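Local coordinates for protein putative metal-dependent hydrolase (Bacillus subtilis, PDB 6KNS) that binds two zinc ions and calcium in a metallo-beta-lactamase fold and is probably a hydrolase, perhaps one that processes tRNA 3' ends, at residues 137-142 with 161-166; 178-183 with 194-199; 155-160 with 170-175; 13-18 with 218-223. One frame throughout, in Å; residues are numbered along the deposited sequence.

Contact 1. Residues 137-142 with 161-166. With ZN (zinc ion), chain H; ZN (zinc ion), chain G.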
loop_
_atom_site.group_PDB
_atom_site.type_symbol
_atom_site.label_atom_id
_atom_site.label_comp_id
_atom_site.label_asym_id
_atom_site.label_seq_id
_atom_site.Cartn_x
_atom_site.Cartn_y
_atom_site.Cartn_z
ATOM N N LYS A 137 17.961 -14.004 -13.323
ATOM C CA LYS A 137 16.863 -14.738 -12.681
ATOM C C LYS A 137 17.281 -15.226 -11.291
ATOM O O LYS A 137 18.400 -15.710 -11.120
ATOM C CB LYS A 137 16.467 -15.917 -13.523
ATOM C CG LYS A 137 15.087 -16.463 -13.196
ATOM C CD LYS A 137 14.640 -17.401 -14.375
ATOM C CE LYS A 137 13.282 -18.022 -14.088
ATOM N NZ LYS A 137 13.289 -18.604 -12.707
ATOM N N THR A 138 16.404 -15.055 -10.298
ATOM C CA THR A 138 16.728 -15.455 -8.926
ATOM C C THR A 138 16.121 -16.835 -8.605
ATOM O O THR A 138 15.332 -17.368 -9.371
ATOM C CB THR A 138 16.248 -14.402 -7.921
ATOM O OG1 THR A 138 14.815 -14.291 -7.944
ATOM C CG2 THR A 138 16.885 -13.007 -8.241
ATOM N N ILE A 139 16.503 -17.405 -7.473
ATOM C CA ILE A 139 15.896 -18.626 -7.002
ATOM C C ILE A 139 14.857 -18.175 -6.000
ATOM O O ILE A 139 15.197 -17.726 -4.913
ATOM C CB ILE A 139 16.899 -19.567 -6.368
ATOM C CG1 ILE A 139 18.119 -19.746 -7.293
ATOM C CG2 ILE A 139 16.216 -20.896 -6.043
ATOM C CD1 ILE A 139 18.975 -20.987 -6.962
ATOM N N HIS A 140 13.584 -18.234 -6.400
ATOM C CA HIS A 140 12.503 -17.679 -5.591
ATOM C C HIS A 140 11.190 -18.418 -5.920
ATOM O O HIS A 140 11.076 -19.007 -6.976
ATOM C CB HIS A 140 12.400 -16.184 -5.892
ATOM C CG HIS A 140 11.731 -15.404 -4.826
ATOM N ND1 HIS A 140 12.141 -15.456 -3.514
ATOM C CD2 HIS A 140 10.668 -14.560 -4.860
ATOM C CE1 HIS A 140 11.367 -14.672 -2.785
ATOM N NE2 HIS A 140 10.468 -14.120 -3.577
ATOM N N PRO A 141 10.219 -18.450 -4.995
ATOM C CA PRO A 141 9.034 -19.242 -5.334
ATOM C C PRO A 141 8.180 -18.710 -6.475
ATOM O O PRO A 141 7.290 -19.407 -6.878
ATOM C CB PRO A 141 8.204 -19.256 -4.028
ATOM C CG PRO A 141 9.050 -18.644 -2.976
ATOM C CD PRO A 141 10.219 -17.979 -3.603
ATOM N N VAL A 142 8.358 -17.457 -6.912
ATOM C CA VAL A 142 7.800 -16.971 -8.177
ATOM C C VAL A 142 8.946 -16.424 -9.004
ATOM O O VAL A 142 10.020 -16.142 -8.482
ATOM C CB VAL A 142 6.706 -15.877 -8.013
ATOM C CG1 VAL A 142 5.445 -16.438 -7.297
ATOM C CG2 VAL A 142 7.246 -14.604 -7.311
ATOM N N ASP A 161 14.609 -10.558 -4.594
ATOM C CA ASP A 161 14.473 -11.656 -3.651
ATOM C C ASP A 161 15.095 -12.897 -4.207
ATOM O O ASP A 161 14.804 -13.272 -5.341
ATOM C CB ASP A 161 13.016 -11.989 -3.437
ATOM C CG ASP A 161 12.274 -10.928 -2.649
ATOM O OD1 ASP A 161 12.748 -9.778 -2.450
ATOM O OD2 ASP A 161 11.206 -11.310 -2.203
ATOM N N SER A 162 15.887 -13.586 -3.399
ATOM C CA SER A 162 16.487 -14.854 -3.840
ATOM C C SER A 162 17.065 -15.627 -2.669
ATOM O O SER A 162 17.491 -15.032 -1.677
ATOM C CB SER A 162 17.616 -14.554 -4.818
ATOM O OG SER A 162 18.097 -15.726 -5.456
ATOM N N SER A 163 17.085 -16.946 -2.774
ATOM C CA SER A 163 18.028 -17.739 -1.983
ATOM C C SER A 163 19.372 -17.723 -2.722
ATOM O O SER A 163 19.479 -17.255 -3.871
ATOM C CB SER A 163 17.546 -19.191 -1.786
ATOM O OG SER A 163 17.413 -19.875 -3.023
ATOM N N TYR A 164 20.395 -18.238 -2.062
ATOM C CA TYR A 164 21.771 -18.019 -2.509
ATOM C C TYR A 164 22.043 -18.729 -3.849
ATOM O O TYR A 164 21.549 -19.830 -4.062
ATOM C CB TYR A 164 22.800 -18.472 -1.427
ATOM C CG TYR A 164 24.209 -18.408 -1.990
ATOM C CD1 TYR A 164 24.900 -17.198 -2.052
ATOM C CD2 TYR A 164 24.783 -19.514 -2.564
ATOM C CE1 TYR A 164 26.154 -17.124 -2.627
ATOM C CE2 TYR A 164 26.031 -19.452 -3.150
ATOM C CZ TYR A 164 26.704 -18.254 -3.189
ATOM O OH TYR A 164 27.944 -18.219 -3.769
ATOM N N GLN A 165 22.798 -18.090 -4.749
ATOM C CA GLN A 165 23.371 -18.800 -5.915
ATOM C C GLN A 165 24.695 -18.175 -6.327
ATOM O O GLN A 165 24.885 -16.947 -6.209
ATOM C CB GLN A 165 22.389 -18.817 -7.109
ATOM C CG GLN A 165 21.861 -17.426 -7.499
ATOM C CD GLN A 165 20.931 -17.441 -8.694
ATOM O OE1 GLN A 165 20.680 -18.475 -9.260
ATOM N NE2 GLN A 165 20.394 -16.280 -9.061
ATOM N N ASP A 166 25.606 -19.022 -6.806
ATOM C CA ASP A 166 26.926 -18.589 -7.238
ATOM C C ASP A 166 26.834 -17.573 -8.362
ATOM O O ASP A 166 27.655 -16.673 -8.466
ATOM C CB ASP A 166 27.767 -19.783 -7.724
ATOM C CG ASP A 166 28.312 -20.647 -6.575
ATOM O OD1 ASP A 166 28.315 -20.209 -5.403
ATOM O OD2 ASP A 166 28.758 -21.766 -6.866
HETATM ZN ZN ZN H . 9.242 -12.292 -3.084
HETATM ZN ZN ZN G . 9.848 -9.782 -1.254
#

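Contact 2. Residues 178-183 with 194-199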
loop_
_atom_site.group_PDB
_atom_site.type_symbol
_atom_site.label_atom_id
_atom_site.label_comp_id
_atom_site.label_asym_id
_atom_site.label_seq_id
_atom_site.Cartn_x
_atom_site.Cartn_y
_atom_site.Cartn_z
ATOM N N LEU A 178 26.053 -3.004 -3.566
ATOM C CA LEU A 178 25.236 -4.187 -3.675
ATOM C C LEU A 178 24.122 -4.044 -2.658
ATOM O O LEU A 178 24.393 -4.066 -1.457
ATOM C CB LEU A 178 26.037 -5.442 -3.338
ATOM C CG LEU A 178 25.251 -6.753 -3.268
ATOM C CD1 LEU A 178 24.556 -7.052 -4.599
ATOM C CD2 LEU A 178 26.183 -7.903 -2.889
ATOM N N ILE A 179 22.897 -3.943 -3.156
ATOM C CA ILE A 179 21.713 -4.023 -2.339
ATOM C C ILE A 179 21.193 -5.481 -2.343
ATOM O O ILE A 179 20.681 -5.962 -3.340
ATOM C CB ILE A 179 20.636 -3.071 -2.820
ATOM C CG1 ILE A 179 21.217 -1.647 -2.970
ATOM C CG2 ILE A 179 19.461 -3.131 -1.827
ATOM C CD1 ILE A 179 20.207 -0.610 -3.568
ATOM N N SER A 180 21.348 -6.159 -1.202
ATOM C CA SER A 180 21.013 -7.545 -1.057
ATOM C C SER A 180 19.910 -7.705 -0.064
ATOM O O SER A 180 19.943 -7.137 1.019
ATOM C CB SER A 180 22.193 -8.362 -0.544
ATOM O OG SER A 180 21.832 -9.730 -0.483
ATOM N N GLU A 181 18.940 -8.512 -0.451
ATOM C CA GLU A 181 17.945 -8.980 0.459
ATOM C C GLU A 181 18.691 -9.706 1.594
ATOM O O GLU A 181 19.793 -10.245 1.402
ATOM C CB GLU A 181 16.926 -9.860 -0.279
ATOM C CG GLU A 181 17.311 -11.303 -0.562
ATOM C CD GLU A 181 16.323 -12.264 0.105
ATOM O OE1 GLU A 181 16.510 -12.590 1.311
ATOM O OE2 GLU A 181 15.340 -12.650 -0.575
ATOM N N CYS A 182 18.111 -9.658 2.779
ATOM C CA CYS A 182 18.685 -10.310 3.918
ATOM C C CYS A 182 17.590 -10.614 4.911
ATOM O O CYS A 182 17.576 -10.082 5.995
ATOM C CB CYS A 182 19.735 -9.374 4.508
ATOM S SG CYS A 182 20.744 -10.080 5.796
ATOM N N ASN A 183 16.668 -11.479 4.540
ATOM C CA ASN A 183 15.475 -11.710 5.336
ATOM C C ASN A 183 15.735 -12.615 6.551
ATOM O O ASN A 183 14.877 -12.708 7.404
ATOM C CB ASN A 183 14.373 -12.324 4.454
ATOM C CG ASN A 183 12.962 -11.861 4.862
ATOM O OD1 ASN A 183 12.639 -11.740 6.052
ATOM N ND2 ASN A 183 12.153 -11.572 3.896
ATOM N N GLY A 194 13.038 -19.054 -0.285
ATOM C CA GLY A 194 13.593 -18.263 -1.384
ATOM C C GLY A 194 14.247 -16.953 -0.957
ATOM O O GLY A 194 14.169 -15.932 -1.664
ATOM N N HIS A 195 14.893 -16.996 0.201
ATOM C CA HIS A 195 15.589 -15.829 0.760
ATOM C C HIS A 195 17.019 -16.146 1.190
ATOM O O HIS A 195 17.438 -17.297 1.253
ATOM C CB HIS A 195 14.819 -15.251 1.950
ATOM C CG HIS A 195 13.493 -14.671 1.593
ATOM N ND1 HIS A 195 13.336 -13.669 0.651
ATOM C CD2 HIS A 195 12.253 -14.937 2.073
ATOM C CE1 HIS A 195 12.056 -13.346 0.571
ATOM N NE2 HIS A 195 11.376 -14.122 1.398
ATOM N N MET A 196 17.767 -15.096 1.488
ATOM C CA MET A 196 19.148 -15.229 1.960
ATOM C C MET A 196 19.334 -14.760 3.400
ATOM O O MET A 196 18.502 -14.036 3.937
ATOM C CB MET A 196 20.070 -14.424 1.040
ATOM C CG MET A 196 20.432 -15.198 -0.245
ATOM S SD MET A 196 21.680 -14.368 -1.237
ATOM C CE MET A 196 20.740 -12.955 -1.844
ATOM N N ASN A 197 20.442 -15.186 4.012
ATOM C CA ASN A 197 20.852 -14.648 5.292
ATOM C C ASN A 197 22.073 -13.710 5.166
ATOM O O ASN A 197 22.619 -13.464 4.083
ATOM C CB ASN A 197 21.092 -15.768 6.335
ATOM C CG ASN A 197 22.313 -16.662 6.020
ATOM O OD1 ASN A 197 23.236 -16.294 5.276
ATOM N ND2 ASN A 197 22.317 -17.835 6.616
ATOM N N SER A 198 22.459 -13.184 6.304
ATOM C CA SER A 198 23.570 -12.263 6.434
ATOM C C SER A 198 24.889 -12.798 5.882
ATOM O O SER A 198 25.602 -12.060 5.204
ATOM C CB SER A 198 23.714 -11.867 7.932
ATOM O OG SER A 198 23.667 -13.040 8.762
ATOM N N LEU A 199 25.203 -14.072 6.126
ATOM C CA LEU A 199 26.450 -14.653 5.634
ATOM C C LEU A 199 26.468 -14.723 4.104
ATOM O O LEU A 199 27.500 -14.499 3.459
ATOM C CB LEU A 199 26.676 -16.036 6.234
ATOM C CG LEU A 199 26.673 -16.111 7.771
ATOM C CD1 LEU A 199 26.894 -17.570 8.263
ATOM C CD2 LEU A 199 27.718 -15.184 8.392
#

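Contact 3. Residues 155-160 with 170-175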
loop_
_atom_site.group_PDB
_atom_site.type_symbol
_atom_site.label_atom_id
_atom_site.label_comp_id
_atom_site.label_asym_id
_atom_site.label_seq_id
_atom_site.Cartn_x
_atom_site.Cartn_y
_atom_site.Cartn_z
ATOM N N THR A 155 27.671 1.821 -10.645
ATOM C CA THR A 155 26.862 0.630 -10.877
ATOM C C THR A 155 26.271 0.114 -9.565
ATOM O O THR A 155 26.991 -0.084 -8.579
ATOM C CB THR A 155 27.736 -0.465 -11.538
ATOM O OG1 THR A 155 28.162 0.000 -12.822
ATOM C CG2 THR A 155 26.944 -1.765 -11.726
ATOM N N VAL A 156 24.952 -0.060 -9.530
ATOM C CA VAL A 156 24.295 -0.609 -8.367
ATOM C C VAL A 156 23.656 -1.948 -8.721
ATOM O O VAL A 156 22.990 -2.063 -9.735
ATOM C CB VAL A 156 23.216 0.379 -7.820
ATOM C CG1 VAL A 156 22.491 -0.196 -6.644
ATOM C CG2 VAL A 156 23.869 1.734 -7.441
ATOM N N VAL A 157 23.824 -2.948 -7.860
ATOM C CA VAL A 157 23.198 -4.246 -8.052
ATOM C C VAL A 157 22.165 -4.417 -6.956
ATOM O O VAL A 157 22.448 -4.178 -5.774
ATOM C CB VAL A 157 24.234 -5.403 -8.025
ATOM C CG1 VAL A 157 23.538 -6.767 -8.004
ATOM C CG2 VAL A 157 25.181 -5.314 -9.228
ATOM N N TYR A 158 20.967 -4.810 -7.371
ATOM C CA TYR A 158 19.836 -5.120 -6.506
ATOM C C TYR A 158 19.521 -6.592 -6.701
ATOM O O TYR A 158 19.228 -7.005 -7.810
ATOM C CB TYR A 158 18.632 -4.286 -6.947
ATOM C CG TYR A 158 17.335 -4.563 -6.269
ATOM C CD1 TYR A 158 17.255 -4.659 -4.879
ATOM C CD2 TYR A 158 16.146 -4.695 -7.013
ATOM C CE1 TYR A 158 16.012 -4.877 -4.231
ATOM C CE2 TYR A 158 14.908 -4.911 -6.387
ATOM C CZ TYR A 158 14.847 -4.996 -5.003
ATOM O OH TYR A 158 13.643 -5.206 -4.379
ATOM N N THR A 159 19.612 -7.386 -5.647
ATOM C CA THR A 159 19.353 -8.817 -5.741
ATOM C C THR A 159 17.869 -9.144 -5.915
ATOM O O THR A 159 17.526 -10.289 -6.197
ATOM C CB THR A 159 19.799 -9.583 -4.460
ATOM O OG1 THR A 159 19.008 -9.135 -3.342
ATOM C CG2 THR A 159 21.273 -9.380 -4.158
ATOM N N ALA A 160 16.973 -8.177 -5.713
ATOM C CA ALA A 160 15.583 -8.507 -5.514
ATOM C C ALA A 160 15.539 -9.623 -4.452
ATOM O O ALA A 160 16.352 -9.623 -3.505
ATOM C CB ALA A 160 14.905 -8.916 -6.826
ATOM N N PRO A 170 29.481 -13.292 -10.473
ATOM C CA PRO A 170 29.784 -12.617 -11.742
ATOM C C PRO A 170 28.804 -11.501 -12.086
ATOM O O PRO A 170 29.210 -10.460 -12.575
ATOM C CB PRO A 170 29.669 -13.734 -12.788
ATOM C CG PRO A 170 29.765 -15.012 -12.032
ATOM C CD PRO A 170 29.424 -14.761 -10.619
ATOM N N PHE A 171 27.521 -11.721 -11.848
ATOM C CA PHE A 171 26.530 -10.678 -12.086
ATOM C C PHE A 171 26.832 -9.358 -11.370
ATOM O O PHE A 171 26.665 -8.292 -11.952
ATOM C CB PHE A 171 25.144 -11.159 -11.658
ATOM C CG PHE A 171 24.029 -10.218 -12.038
ATOM C CD1 PHE A 171 23.732 -9.974 -13.390
ATOM C CD2 PHE A 171 23.258 -9.605 -11.055
ATOM C CE1 PHE A 171 22.666 -9.115 -13.743
ATOM C CE2 PHE A 171 22.203 -8.762 -11.387
ATOM C CZ PHE A 171 21.899 -8.518 -12.721
ATOM N N SER A 172 27.266 -9.443 -10.111
ATOM C CA SER A 172 27.477 -8.263 -9.272
ATOM C C SER A 172 28.914 -7.746 -9.343
ATOM O O SER A 172 29.261 -6.827 -8.596
ATOM C CB SER A 172 27.165 -8.583 -7.804
ATOM O OG SER A 172 25.884 -9.179 -7.648
ATOM N N GLU A 173 29.739 -8.314 -10.232
ATOM C CA GLU A 173 31.164 -8.001 -10.270
ATOM C C GLU A 173 31.494 -6.502 -10.322
ATOM O O GLU A 173 31.068 -5.765 -11.215
ATOM C CB GLU A 173 31.880 -8.720 -11.438
ATOM C CG GLU A 173 33.394 -8.600 -11.304
ATOM C CD GLU A 173 34.178 -9.550 -12.211
ATOM O OE1 GLU A 173 33.650 -9.969 -13.265
ATOM O OE2 GLU A 173 35.333 -9.851 -11.862
ATOM N N ASN A 174 32.264 -6.073 -9.337
ATOM C CA ASN A 174 32.701 -4.696 -9.215
ATOM C C ASN A 174 31.594 -3.673 -9.022
ATOM O O ASN A 174 31.831 -2.498 -9.215
ATOM C CB ASN A 174 33.621 -4.319 -10.373
ATOM C CG ASN A 174 34.830 -5.235 -10.475
ATOM O OD1 ASN A 174 35.261 -5.576 -11.575
ATOM N ND2 ASN A 174 35.379 -5.642 -9.333
ATOM N N ALA A 175 30.394 -4.088 -8.619
ATOM C CA ALA A 175 29.335 -3.107 -8.309
ATOM C C ALA A 175 29.834 -2.152 -7.227
ATOM O O ALA A 175 30.494 -2.571 -6.259
ATOM C CB ALA A 175 28.074 -3.803 -7.847
#

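Contact 4. Residues 13-18 with 218-223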
loop_
_atom_site.group_PDB
_atom_site.type_symbol
_atom_site.label_atom_id
_atom_site.label_comp_id
_atom_site.label_asym_id
_atom_site.label_seq_id
_atom_site.Cartn_x
_atom_site.Cartn_y
_atom_site.Cartn_z
ATOM N N GLY A 13 11.378 1.993 0.909
ATOM C CA GLY A 13 10.881 1.031 1.920
ATOM C C GLY A 13 11.707 -0.239 1.848
ATOM O O GLY A 13 12.235 -0.587 0.792
ATOM N N CYS A 14 11.814 -0.926 2.955
ATOM C CA CYS A 14 12.842 -1.952 3.068
ATOM C C CYS A 14 12.466 -3.207 3.854
ATOM O O CYS A 14 13.325 -4.112 3.991
ATOM C CB CYS A 14 14.113 -1.326 3.671
ATOM S SG CYS A 14 13.816 -0.747 5.296
ATOM N N TYR A 15 11.218 -3.304 4.339
ATOM C CA TYR A 15 10.766 -4.529 5.012
ATOM C C TYR A 15 10.336 -5.658 4.093
ATOM O O TYR A 15 9.722 -5.430 3.039
ATOM C CB TYR A 15 9.648 -4.242 6.044
ATOM C CG TYR A 15 10.236 -3.741 7.356
ATOM C CD1 TYR A 15 10.567 -4.619 8.371
ATOM C CD2 TYR A 15 10.496 -2.402 7.536
ATOM C CE1 TYR A 15 11.151 -4.174 9.528
ATOM C CE2 TYR A 15 11.081 -1.923 8.693
ATOM C CZ TYR A 15 11.416 -2.823 9.679
ATOM O OH TYR A 15 11.938 -2.349 10.842
ATOM N N GLY A 16 10.622 -6.892 4.507
ATOM C CA GLY A 16 10.188 -8.043 3.754
ATOM C C GLY A 16 8.751 -8.382 4.116
ATOM O O GLY A 16 8.405 -8.308 5.265
ATOM N N GLY A 17 7.932 -8.747 3.131
ATOM C CA GLY A 17 6.600 -9.303 3.348
ATOM C C GLY A 17 5.489 -8.276 3.558
ATOM O O GLY A 17 4.501 -8.247 2.812
ATOM N N PHE A 18 5.656 -7.420 4.558
ATOM C CA PHE A 18 4.616 -6.492 4.992
ATOM C C PHE A 18 5.315 -5.410 5.834
ATOM O O PHE A 18 6.396 -5.622 6.327
ATOM C CB PHE A 18 3.564 -7.211 5.844
ATOM C CG PHE A 18 4.116 -7.772 7.153
ATOM C CD1 PHE A 18 4.716 -9.007 7.193
ATOM C CD2 PHE A 18 4.005 -7.072 8.351
ATOM C CE1 PHE A 18 5.206 -9.516 8.385
ATOM C CE2 PHE A 18 4.498 -7.593 9.542
ATOM C CZ PHE A 18 5.089 -8.819 9.552
ATOM N N LEU A 218 14.008 -6.724 5.250
ATOM C CA LEU A 218 14.359 -7.051 6.624
ATOM C C LEU A 218 13.275 -7.855 7.332
ATOM O O LEU A 218 12.096 -7.744 6.993
ATOM C CB LEU A 218 14.606 -5.758 7.402
ATOM C CG LEU A 218 15.696 -4.857 6.858
ATOM C CD1 LEU A 218 15.712 -3.487 7.656
ATOM C CD2 LEU A 218 17.038 -5.604 6.884
ATOM N N PRO A 219 13.675 -8.663 8.330
ATOM C CA PRO A 219 12.723 -9.476 9.091
ATOM C C PRO A 219 12.019 -8.676 10.189
ATOM O O PRO A 219 12.421 -7.578 10.494
ATOM C CB PRO A 219 13.608 -10.547 9.725
ATOM C CG PRO A 219 14.954 -9.891 9.874
ATOM C CD PRO A 219 15.072 -8.962 8.679
ATOM N N HIS A 220 10.962 -9.241 10.758
ATOM C CA HIS A 220 10.174 -8.595 11.792
ATOM C C HIS A 220 10.471 -9.196 13.179
ATOM O O HIS A 220 9.596 -9.229 14.036
ATOM C CB HIS A 220 8.668 -8.740 11.441
ATOM C CG HIS A 220 8.315 -8.095 10.133
ATOM N ND1 HIS A 220 7.811 -6.815 10.054
ATOM C CD2 HIS A 220 8.471 -8.514 8.858
ATOM C CE1 HIS A 220 7.644 -6.484 8.788
ATOM N NE2 HIS A 220 8.021 -7.501 8.037
ATOM N N PHE A 221 11.684 -9.688 13.393
ATOM C CA PHE A 221 12.099 -10.154 14.727
ATOM C C PHE A 221 13.615 -10.013 14.810
ATOM O O PHE A 221 14.284 -9.850 13.792
ATOM C CB PHE A 221 11.697 -11.621 14.958
ATOM C CG PHE A 221 12.410 -12.574 14.068
ATOM C CD1 PHE A 221 11.998 -12.749 12.754
ATOM C CD2 PHE A 221 13.537 -13.263 14.518
ATOM C CE1 PHE A 221 12.699 -13.637 11.879
ATOM C CE2 PHE A 221 14.231 -14.135 13.674
ATOM C CZ PHE A 221 13.819 -14.321 12.352
ATOM N N GLY A 222 14.149 -10.083 16.005
ATOM C CA GLY A 222 15.609 -10.044 16.189
ATOM C C GLY A 222 16.194 -8.644 16.268
ATOM O O GLY A 222 15.468 -7.639 16.264
ATOM N N VAL A 223 17.519 -8.598 16.375
ATOM C CA VAL A 223 18.262 -7.361 16.455
ATOM C C VAL A 223 18.866 -7.120 15.093
ATOM O O VAL A 223 19.853 -7.768 14.729
ATOM C CB VAL A 223 19.356 -7.473 17.488
ATOM C CG1 VAL A 223 20.126 -6.116 17.623
ATOM C CG2 VAL A 223 18.728 -7.933 18.789
#

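Contact 1. Residues 137-142 with 161-166
The imidazole of H140 has D161 CB over one face, 3.2 Å above the ring plane and offset toward the rim. P141 CD lies over the opposite face. This is part of the dinuclear zinc site of the metallo-beta-lactamase fold. H140 NE2 binds one zinc ion at 2.3 Å, and ND1 on the same ring bonds to the backbone O of G194. D161 OD2 bridges the two zinc ions. The D161 carboxylate stands almost perpendicular to the H140 ring, with the planes 84° apart. With CG anti to its carbonyl carbon (chi1 -71°), the D161 carboxylate carbon stands near both zinc ions. H65 and H67 complete the H140 zinc site, while D69, H70 and H217 complete the other.

Away from the zinc ions, the two loops are tied by backbone and side chain. T138 OG1 donates to D161 O at 2.8 Å, nearly in line with the carbonyl bond. The backbone N of I139 donates to S162 OG at 3.1 Å, and that hydroxyl in turn donates to S163 O at 2.6 Å. S163 N returns a bond to I139 O. At the far end I139 and Q165 pack together, with I139 CG1 3.5 Å from Q165 OE1. The Q165 chain runs extended beyond CG and carries its amide to K137. The amide lies flat with the bond it makes: Q165 NE2 meets a lone pair of K137 O at 2.9 Å.

Contact 2. Residues 178-183 with 194-199
E181 OE2 is gripped by H195 ND1 at 2.6 Å and by the backbone N of S162. This His-carboxylate bond sits where strand 177-181 ends, in the beta-alpha-beta unit that continues through helix 198-208 to strand 212-216. The H195 bond is nearly straight (173°). It uses the syn lone pair of OE2 and lies in the imidazole plane. The other oxygen, OE1, takes the backbone N of M196 at 2.8 Å, from above the carboxylate plane. A weak bond from N183 N also reaches OE1. The carboxylate is thus held at both oxygens, and it fixes the rotation of the H195 ring. N183 CB lies over a face of that ring, 4.1 Å from its centroid. H195 touches D161, a zinc ligand, and comes within about 5 Å of a zinc ion at the nearest atoms, so E181 probably helps to position this second-shell histidine.

Further along, N197 is the N-cap of helix 198-208, and its ND2 bonds to Q188 O. C182 SG, anti to its backbone N (chi1 -171°), packs at the start of the helix, 3.6 Å from S198 N. The M196 chain bends at chi3 (-70°), and its CE lies 3.7 Å from S180 OG.

Contact 3. Residues 155-160 with 170-175
T155 and V157 of strand 155-158 face the chain that leaves the short helix 168-171. The CA atoms of T155 and A175 are 5.2 Å apart, and those of V157 and S172 are 6.0 Å apart. S172 is the first residue to leave helical backbone angles. A type II beta turn then runs from S172 to A175, closed by A175 N to S172 O at 3.0 Å. N174, third in this turn, has a positive phi (63°). The turn leads into strand 177-181, which lies parallel to strand 155-158 as its neighbour in the sheet. The contact therefore belongs to a beta-alpha-beta crossover.

V157 carries the side-chain packing with both of its methyls. CG1 is anti to the backbone N (chi1 171°) and meets S172 OG at 3.4 Å. The same methyl lies 4.1 Å from F171 CE2, oblique to the phenyl ring. CG2 sits against A175 CB at 3.5 Å. At the start of the strand, T155 O lies 3.8 Å from A175 C.

Several polar groups here have partners outside the two segments. S172 OG bonds to F168 O, T155 OG1 to T150 OG1, and R148 bonds to the backbone O of both F171 and E173. Between the two segments themselves the fit is one of van der Waals packing, so the shape of V157 against the turn defines it rather than any polar bond.

Contact 4. Residues 13-18 with 218-223
F18 and H220 reach toward each other tip to tip, and their rings stack face to face. The planes differ by 9° and the centroids are 3.6 Å apart. F18 CZ lies over the centre of the H220 ring. Y15 meets the opposite face of H220, with its CD1 3.5 Å from CE1 of the histidine. This second pair is oblique, with planes at 37°. The three residues form an aromatic cluster with the imidazole in the middle. At the imidazole edge H220 NE2 donates to G16 O at 2.9 Å, in the plane of the ring. This bond and the two neighbouring rings hold the histidine against turning.

Next to the cluster, Y15 and L218 form a single backbone bridge. L218 N donates to C14 O, and G16 N donates to L218 O, each at 3.0 Å. L218 CD1 also packs on C14 SG at 4.1 Å. The bridge borders the zinc site: H217 immediately precedes L218, and G17 N bonds to the zinc ligand D69. F18 also packs on P76 of the second subunit. The contact joins the loop after strand 7-13 to the loop after strand 212-216, and L218 and P219 rest on L227 of helix 225-231.

Contacts 1, 2 and 3 are built on one mixed sheet, from its strands and the segments that follow them; strands 155-158 and 177-181 lie side by side in it. Contacts 1 and 3 alternate along the chain, and contact 2 comes after both. Contact 4 spans all three, joining a loop near the N-terminus to one after strand 212-216. It thereby links the two sheets of the fold. The centres of contacts 1 and 2 are about 10 Å apart, and those of contacts 2 and 4 about 11 Å; both pairs touch. These three gather round the zinc site, as ligands or as second shell. Contact 3 lies away from the annotated sites, yet it touches contacts 1 and 2; its centre is about 22 Å from that of contact 4.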